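Local coordinates for fiber (Human adenovirus 35, PDB 2QLK), which forms the trimeric head of the viral fibre, which attaches the virus to host cells by binding the receptor CD46, at residues 136-139 / 140-144. Numbering follows the deposited sequence.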
loop_
_atom_site.group_PDB
_atom_site.type_symbol
_atom_site.label_atom_id
_atom_site.label_comp_id
_atom_site.label_asym_id
_atom_site.label_seq_id
_atom_site.Cartn_x
_atom_site.Cartn_y
_atom_site.Cartn_z
ATOM N N THR A 136 -5.731 -25.416 -6.884
ATOM C CA THR A 136 -6.118 -25.804 -5.531
ATOM C C THR A 136 -5.421 -24.780 -4.650
ATOM O O THR A 136 -5.859 -24.474 -3.538
ATOM C CB THR A 136 -5.587 -27.215 -5.169
ATOM O OG1 THR A 136 -6.038 -28.168 -6.140
ATOM C CG2 THR A 136 -6.082 -27.635 -3.788
ATOM N N ARG A 137 -4.318 -24.264 -5.180
ATOM C CA ARG A 137 -3.509 -23.257 -4.514
ATOM C C ARG A 137 -3.150 -22.186 -5.540
ATOM O O ARG A 137 -1.982 -22.003 -5.890
ATOM C CB ARG A 137 -2.238 -23.886 -3.943
ATOM C CG ARG A 137 -2.473 -24.815 -2.760
ATOM C CD ARG A 137 -1.149 -25.319 -2.229
ATOM N NE ARG A 137 -0.223 -24.224 -1.951
ATOM C CZ ARG A 137 1.037 -24.395 -1.562
ATOM N NH1 ARG A 137 1.523 -25.621 -1.408
ATOM N NH2 ARG A 137 1.811 -23.343 -1.320
ATOM N N ASP A 138 -4.177 -21.494 -6.024
ATOM C CA ASP A 138 -4.019 -20.434 -7.011
ATOM C C ASP A 138 -4.443 -19.117 -6.364
ATOM O O ASP A 138 -3.973 -18.041 -6.745
ATOM C CB ASP A 138 -4.901 -20.732 -8.228
ATOM C CG ASP A 138 -4.623 -19.807 -9.397
ATOM O OD1 ASP A 138 -3.470 -19.798 -9.878
ATOM O OD2 ASP A 138 -5.556 -19.097 -9.836
ATOM N N SER A 139 -5.329 -19.222 -5.373
ATOM C CA SER A 139 -5.844 -18.062 -4.648
ATOM C C SER A 139 -4.749 -17.245 -3.968
ATOM O O SER A 139 -4.769 -16.015 -4.027
ATOM C CB SER A 139 -6.876 -18.504 -3.603
ATOM O OG SER A 139 -8.035 -19.043 -4.221
ATOM N N GLU A 140 -3.798 -17.920 -3.322
ATOM C CA GLU A 140 -2.715 -17.206 -2.650
ATOM C C GLU A 140 -1.678 -16.725 -3.665
ATOM O O GLU A 140 -0.582 -16.296 -3.302
ATOM C CB GLU A 140 -2.049 -18.079 -1.571
ATOM C CG GLU A 140 -1.064 -19.131 -2.065
ATOM C CD GLU A 140 -1.737 -20.303 -2.742
ATOM O OE1 GLU A 140 -2.702 -20.848 -2.160
ATOM O OE2 GLU A 140 -1.291 -20.688 -3.847
ATOM N N ASN A 141 -2.044 -16.807 -4.940
ATOM C CA ASN A 141 -1.190 -16.369 -6.029
ATOM C C ASN A 141 -1.680 -15.040 -6.598
ATOM O O ASN A 141 -1.215 -14.583 -7.646
ATOM C CB ASN A 141 -1.151 -17.432 -7.117
ATOM C CG ASN A 141 -0.097 -18.478 -6.853
ATOM O OD1 ASN A 141 -0.103 -19.132 -5.810
ATOM N ND2 ASN A 141 0.825 -18.636 -7.793
ATOM N N TYR A 142 -2.624 -14.416 -5.902
ATOM C CA TYR A 142 -3.154 -13.136 -6.348
ATOM C C TYR A 142 -3.010 -12.006 -5.340
ATOM O O TYR A 142 -3.086 -12.224 -4.115
ATOM C CB TYR A 142 -4.645 -13.267 -6.672
ATOM C CG TYR A 142 -4.973 -14.064 -7.919
ATOM C CD1 TYR A 142 -4.823 -13.507 -9.191
ATOM C CD2 TYR A 142 -5.449 -15.373 -7.827
ATOM C CE1 TYR A 142 -5.147 -14.241 -10.345
ATOM C CE2 TYR A 142 -5.772 -16.109 -8.962
ATOM C CZ TYR A 142 -5.623 -15.539 -10.219
ATOM O OH TYR A 142 -5.976 -16.266 -11.342
ATOM N N ILE A 143 -2.762 -10.812 -5.876
ATOM C CA ILE A 143 -2.761 -9.580 -5.109
ATOM C C ILE A 143 -3.928 -8.819 -5.774
ATOM O O ILE A 143 -4.046 -8.781 -7.027
ATOM C CB ILE A 143 -1.458 -8.770 -5.260
ATOM C CG1 ILE A 143 -0.318 -9.511 -4.538
ATOM C CG2 ILE A 143 -1.631 -7.349 -4.659
ATOM C CD1 ILE A 143 1.062 -8.875 -4.715
ATOM N N HIS A 144 -4.827 -8.265 -4.961
ATOM C CA HIS A 144 -5.974 -7.518 -5.515
ATOM C C HIS A 144 -6.014 -6.168 -4.846
ATOM O O HIS A 144 -5.808 -6.069 -3.638
ATOM C CB HIS A 144 -7.303 -8.216 -5.238
ATOM C CG HIS A 144 -7.360 -9.624 -5.719
ATOM N ND1 HIS A 144 -7.236 -10.705 -4.869
ATOM C CD2 HIS A 144 -7.526 -10.136 -6.961
ATOM C CE1 HIS A 144 -7.323 -11.821 -5.570
ATOM N NE2 HIS A 144 -7.498 -11.505 -6.842
#
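Asn141 N donates to Asp138 O at 2.9 Å, and Tyr142 N donates to Ser139 O at 3.3 Å. Two successive i to i+3 bonds of this kind define a short 3-10-like turn. Both bonds are bent.

The Asp138 carboxylate meets the Tyr142 ring at its edge. With CG anti to the backbone N (chi1 -170°), OD2 comes to the rim of the Tyr142 ring, 3.1 Å from CE2. The Tyr142 hydroxyl lies 3.2 Å from Asp138 OD2, within hydrogen-bonding distance, though the proton may go to another acceptor. Carboxylate and ring are almost perpendicular, while Asp138 OD1 turns to Ser168 OG, so that both oxygens have polar neighbours.

On Glu140 the chain folds back at chi2 (-73°) and brings the carboxylate over the Arg137 backbone: OE2 is 2.5 Å from Arg137 O, and OE1 touches Arg137 CA and CB. OE2 also lies 2.8 Å from Asn141 OD1, so the acid is probably protonated. Arg137 NE is 4.2 Å from Glu140 OE2, beyond a salt bridge.

Asn141 ND2 bonds to Leu166 O, tying the turn to strand 157-166. The turn thus leads the long loop after strand 106-107 into the knob's four-stranded antiparallel sheet (79-88, 177-186, 157-166, 142-150) through strand 142-150, its outermost within this chain, whose Tyr142 packs on Met165 and on Met150 of a second subunit.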